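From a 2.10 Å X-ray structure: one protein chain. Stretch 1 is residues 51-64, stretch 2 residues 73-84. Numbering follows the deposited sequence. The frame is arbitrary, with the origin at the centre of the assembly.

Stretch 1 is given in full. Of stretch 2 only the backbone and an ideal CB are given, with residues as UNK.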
# COMPACT_ATOMS: atom_id res chain seq x y z
N GLY A 51 -23.71 4.32 -8.07
CA GLY A 51 -24.35 3.37 -7.18
C GLY A 51 -25.49 3.80 -6.28
O GLY A 51 -25.32 4.64 -5.41
N GLY A 52 -26.65 3.19 -6.50
CA GLY A 52 -27.81 3.48 -5.68
C GLY A 52 -28.24 2.19 -4.97
O GLY A 52 -27.57 1.16 -5.10
N GLN A 53 -29.36 2.25 -4.26
CA GLN A 53 -29.87 1.09 -3.52
C GLN A 53 -29.91 -0.20 -4.32
O GLN A 53 -29.54 -1.25 -3.80
CB GLN A 53 -31.27 1.37 -2.96
CG GLN A 53 -31.90 0.17 -2.24
CD GLN A 53 -31.11 -0.31 -1.01
OE1 GLN A 53 -31.42 -1.34 -0.41
NE2 GLN A 53 -30.07 0.45 -0.64
N ASP A 54 -30.36 -0.14 -5.56
CA ASP A 54 -30.40 -1.36 -6.36
C ASP A 54 -28.98 -1.90 -6.51
O ASP A 54 -28.78 -3.10 -6.44
CB ASP A 54 -31.01 -1.11 -7.75
CG ASP A 54 -32.48 -0.73 -7.69
OD1 ASP A 54 -33.06 -0.77 -6.58
OD2 ASP A 54 -33.06 -0.40 -8.76
N ALA A 55 -27.99 -1.04 -6.71
CA ALA A 55 -26.63 -1.56 -6.85
C ALA A 55 -26.12 -2.10 -5.50
O ALA A 55 -25.49 -3.15 -5.45
CB ALA A 55 -25.69 -0.51 -7.41
N VAL A 56 -26.40 -1.41 -4.40
CA VAL A 56 -25.95 -1.89 -3.10
C VAL A 56 -26.52 -3.30 -2.81
O VAL A 56 -25.77 -4.24 -2.46
CB VAL A 56 -26.41 -0.95 -1.97
CG1 VAL A 56 -26.01 -1.53 -0.60
CG2 VAL A 56 -25.81 0.44 -2.19
N ARG A 57 -27.83 -3.46 -2.96
CA ARG A 57 -28.46 -4.76 -2.70
C ARG A 57 -27.87 -5.88 -3.54
O ARG A 57 -27.54 -6.94 -3.03
CB ARG A 57 -29.98 -4.68 -2.92
CG ARG A 57 -30.72 -3.96 -1.79
CD ARG A 57 -32.25 -3.98 -1.97
NE ARG A 57 -32.82 -5.33 -1.97
CZ ARG A 57 -32.84 -6.17 -3.01
NH1 ARG A 57 -32.34 -5.80 -4.18
NH2 ARG A 57 -33.37 -7.39 -2.88
N LEU A 58 -27.75 -5.64 -4.83
CA LEU A 58 -27.20 -6.64 -5.71
C LEU A 58 -25.77 -7.00 -5.27
O LEU A 58 -25.38 -8.17 -5.32
CB LEU A 58 -27.21 -6.08 -7.13
CG LEU A 58 -26.91 -6.99 -8.32
CD1 LEU A 58 -25.41 -7.27 -8.39
CD2 LEU A 58 -27.74 -8.29 -8.21
N ALA A 59 -25.00 -6.01 -4.85
CA ALA A 59 -23.62 -6.26 -4.41
C ALA A 59 -23.61 -7.19 -3.18
O ALA A 59 -22.82 -8.14 -3.10
CB ALA A 59 -22.91 -4.94 -4.10
N ILE A 60 -24.50 -6.89 -2.24
CA ILE A 60 -24.66 -7.69 -1.04
C ILE A 60 -25.04 -9.11 -1.45
O ILE A 60 -24.35 -10.07 -1.08
CB ILE A 60 -25.73 -7.08 -0.13
CG1 ILE A 60 -25.16 -5.82 0.52
CG2 ILE A 60 -26.24 -8.12 0.91
CD1 ILE A 60 -26.21 -4.91 1.17
N GLU A 61 -26.08 -9.27 -2.26
CA GLU A 61 -26.44 -10.63 -2.67
C GLU A 61 -25.25 -11.34 -3.32
O GLU A 61 -24.97 -12.51 -3.00
CB GLU A 61 -27.60 -10.62 -3.65
CG GLU A 61 -28.84 -10.00 -3.10
CD GLU A 61 -29.96 -10.01 -4.11
OE1 GLU A 61 -31.02 -9.43 -3.82
OE2 GLU A 61 -29.78 -10.62 -5.20
N PHE A 62 -24.55 -10.65 -4.22
CA PHE A 62 -23.38 -11.24 -4.88
C PHE A 62 -22.39 -11.72 -3.83
O PHE A 62 -21.66 -12.67 -4.06
CB PHE A 62 -22.66 -10.22 -5.77
CG PHE A 62 -23.10 -10.27 -7.21
CD1 PHE A 62 -24.41 -10.58 -7.53
CD2 PHE A 62 -22.20 -10.00 -8.23
CE1 PHE A 62 -24.83 -10.62 -8.86
CE2 PHE A 62 -22.61 -10.03 -9.56
CZ PHE A 62 -23.93 -10.34 -9.87
N CYS A 63 -22.38 -11.05 -2.69
CA CYS A 63 -21.47 -11.43 -1.62
C CYS A 63 -21.73 -12.85 -1.14
O CYS A 63 -20.84 -13.48 -0.58
CB CYS A 63 -21.57 -10.45 -0.46
SG CYS A 63 -20.51 -9.01 -0.76
N SER A 64 -22.93 -13.37 -1.40
CA SER A 64 -23.28 -14.73 -0.98
C SER A 64 -23.35 -15.71 -2.13
O SER A 64 -23.81 -16.83 -1.97
CB SER A 64 -24.61 -14.73 -0.26
OG SER A 64 -24.40 -14.18 1.03
N UNK A 73 -16.35 -9.33 -6.83
CA UNK A 73 -16.94 -8.14 -7.42
C UNK A 73 -17.93 -7.42 -6.48
O UNK A 73 -18.00 -6.18 -6.45
CB UNK A 73 -17.65 -8.52 -8.72
N UNK A 74 -18.71 -8.18 -5.74
CA UNK A 74 -19.65 -7.56 -4.81
C UNK A 74 -18.94 -6.84 -3.68
O UNK A 74 -19.32 -5.72 -3.31
CB UNK A 74 -20.60 -8.61 -4.23
N UNK A 75 -17.92 -7.49 -3.13
CA UNK A 75 -17.15 -6.92 -2.04
C UNK A 75 -16.37 -5.70 -2.56
O UNK A 75 -16.22 -4.71 -1.85
CB UNK A 75 -16.21 -7.96 -1.44
N UNK A 76 -15.91 -5.77 -3.80
CA UNK A 76 -15.18 -4.64 -4.39
C UNK A 76 -16.12 -3.43 -4.47
O UNK A 76 -15.81 -2.33 -4.00
CB UNK A 76 -14.64 -5.00 -5.77
N UNK A 77 -17.29 -3.63 -5.06
CA UNK A 77 -18.26 -2.56 -5.19
C UNK A 77 -18.55 -1.95 -3.84
O UNK A 77 -18.53 -0.72 -3.67
CB UNK A 77 -19.55 -3.07 -5.83
N UNK A 78 -18.81 -2.81 -2.88
CA UNK A 78 -19.14 -2.42 -1.52
C UNK A 78 -18.07 -1.58 -0.81
O UNK A 78 -18.37 -0.85 0.12
CB UNK A 78 -19.41 -3.68 -0.70
N UNK A 79 -16.83 -1.66 -1.25
CA UNK A 79 -15.80 -0.87 -0.59
C UNK A 79 -15.83 0.63 -0.86
O UNK A 79 -15.32 1.42 -0.07
CB UNK A 79 -14.43 -1.41 -1.00
N UNK A 80 -16.44 1.05 -1.97
CA UNK A 80 -16.47 2.48 -2.27
C UNK A 80 -17.85 3.11 -2.59
O UNK A 80 -17.99 4.33 -2.59
CB UNK A 80 -15.54 2.73 -3.46
N UNK A 81 -18.85 2.28 -2.85
CA UNK A 81 -20.19 2.75 -3.18
C UNK A 81 -20.78 3.49 -1.97
O UNK A 81 -20.47 3.16 -0.82
CB UNK A 81 -21.09 1.58 -3.60
N UNK A 82 -21.63 4.48 -2.22
CA UNK A 82 -22.27 5.20 -1.12
C UNK A 82 -23.40 4.33 -0.55
O UNK A 82 -24.13 3.67 -1.29
CB UNK A 82 -22.80 6.55 -1.59
N UNK A 83 -23.52 4.32 0.77
CA UNK A 83 -24.55 3.53 1.45
C UNK A 83 -25.16 4.31 2.59
O UNK A 83 -24.48 5.02 3.32
CB UNK A 83 -23.97 2.21 1.97
N UNK A 84 -26.47 4.16 2.74
CA UNK A 84 -27.18 4.84 3.79
C UNK A 84 -26.54 4.57 5.14
O UNK A 84 -25.81 3.59 5.33
CB UNK A 84 -28.65 4.42 3.80

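The helix of stretch 1 and the helical part of stretch 2 run at 139° to one another, their axes 7.7 Å apart at closest approach, so there is little space between them; the side chains that meet there are largely apolar.

Position 73 is helical, its CA-to-CB bond sideways, with the ideal CB 4.8 Å from Phe62 CD2. A medium or large apolar chain would suit. It is Ile73, whose CG2 lies 3.7 Å from Phe62 CD2, at the ring edge.

At position 74 the CA-to-CB direction runs straight into stretch 1. An ideal CB would lie 2.5 Å from Ala59 O and 3.0 Å from Phe62 CB, so even alanine would clash and only glycine fits. Gly74 lets the backbones close in: its CA is 4.2 Å from Ala59 CA and 3.6 Å from Ala59 O.

Position 75 points sideways, its ideal CB 4.5 Å from Cys63 SG; a small residue, or a larger one turned elsewhere, would do. Ala75 adds a light contact, its CB 4.5 Å from Cys63 SG; the backbone N is nearer, 3.8 Å from the same SG.

Position 76 is out of reach, and stretch 1 sets no preference; it is Phe76.

Position 77 points toward stretch 1, its ideal CB 4.2 Å from Ala59 CB. The small alanine leaves room for valine, leucine or isoleucine. Ile77 places CG2 4.0 Å from Ala59 CB.

Position 78 also points toward stretch 1, but its ideal CB is 5.0 Å from Ala59 CB, facing a hollow lined by Val56, Ala59, Ile60 and Cys63. A long apolar chain, leucine or methionine, could fill it. Leu78 is the knob in this hole: CD1 reaches 3.4 Å from Ala59 CB, and CD2 3.6 Å from Cys63 SG. Its chi1 of -109° and chi2 of 29° are both off the usual wells.

Positions 79 and 80 meet nothing of stretch 1, which leaves their identity open; they are Gly79 and Gln80.

Position 81 is extended and points toward Gly51, Ala55 and Val56, calling for a long aliphatic chain. Ile81, with both chi angles t, brings CD1 to 3.5 Å from Gly51 CA, 3.8 Å from Ala55 CB and 3.9 Å from Val56 CG2.

Position 82 points sideways, so many residues, polar ones included, would serve. The end of Lys82 leads away; its backbone O accepts from a water (2.5 Å) that also donates to Gly51 O (2.5 Å).

Position 83, sideways near Val56, suits a branched aliphatic: Ile83 CG2 is 4.0 Å from Val56 CG2.

Position 84 points toward stretch 1 but nothing lies near its ideal CB, so many residues fit. Cys84 makes no close contact.

Stretch 2 73-84: IGAFILGQIKIC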
# COMPACT_ATOMS: atom_id res chain seq x y z
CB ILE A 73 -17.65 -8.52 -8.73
CG1 ILE A 73 -16.85 -8.00 -9.93
CG2 ILE A 73 -19.07 -8.01 -8.73
CD1 ILE A 73 -16.57 -6.50 -9.92
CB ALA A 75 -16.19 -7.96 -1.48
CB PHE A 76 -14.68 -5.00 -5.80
CG PHE A 76 -14.04 -3.85 -6.56
CD1 PHE A 76 -12.88 -3.24 -6.08
CD2 PHE A 76 -14.58 -3.42 -7.78
CE1 PHE A 76 -12.25 -2.23 -6.81
CE2 PHE A 76 -13.96 -2.41 -8.52
CZ PHE A 76 -12.78 -1.81 -8.04
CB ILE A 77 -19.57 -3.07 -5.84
CG1 ILE A 77 -19.34 -3.35 -7.32
CG2 ILE A 77 -20.66 -2.02 -5.77
CD1 ILE A 77 -20.50 -3.98 -8.01
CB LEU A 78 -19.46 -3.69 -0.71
CG LEU A 78 -20.91 -4.00 -0.30
CD1 LEU A 78 -21.90 -3.42 -1.27
CD2 LEU A 78 -21.12 -5.50 -0.13
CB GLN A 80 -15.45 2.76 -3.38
CG GLN A 80 -14.00 2.52 -2.93
CD GLN A 80 -13.02 2.41 -4.09
OE1 GLN A 80 -12.73 3.39 -4.76
NE2 GLN A 80 -12.51 1.20 -4.32
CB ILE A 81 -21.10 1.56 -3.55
CG1 ILE A 81 -22.33 2.03 -4.34
CG2 ILE A 81 -21.54 0.83 -2.28
CD1 ILE A 81 -23.10 0.87 -5.02
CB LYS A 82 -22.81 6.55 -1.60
CG LYS A 82 -21.71 7.59 -1.81
CD LYS A 82 -22.29 8.98 -2.05
CE LYS A 82 -21.31 10.07 -1.68
NZ LYS A 82 -22.03 11.37 -1.54
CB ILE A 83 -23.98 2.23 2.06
CG1 ILE A 83 -22.89 2.56 3.06
CG2 ILE A 83 -23.47 1.29 0.95
CD1 ILE A 83 -22.21 1.34 3.65
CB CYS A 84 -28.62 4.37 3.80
SG CYS A 84 -28.70 2.60 3.55
O HOH W 1 -25.83 4.40 -2.96
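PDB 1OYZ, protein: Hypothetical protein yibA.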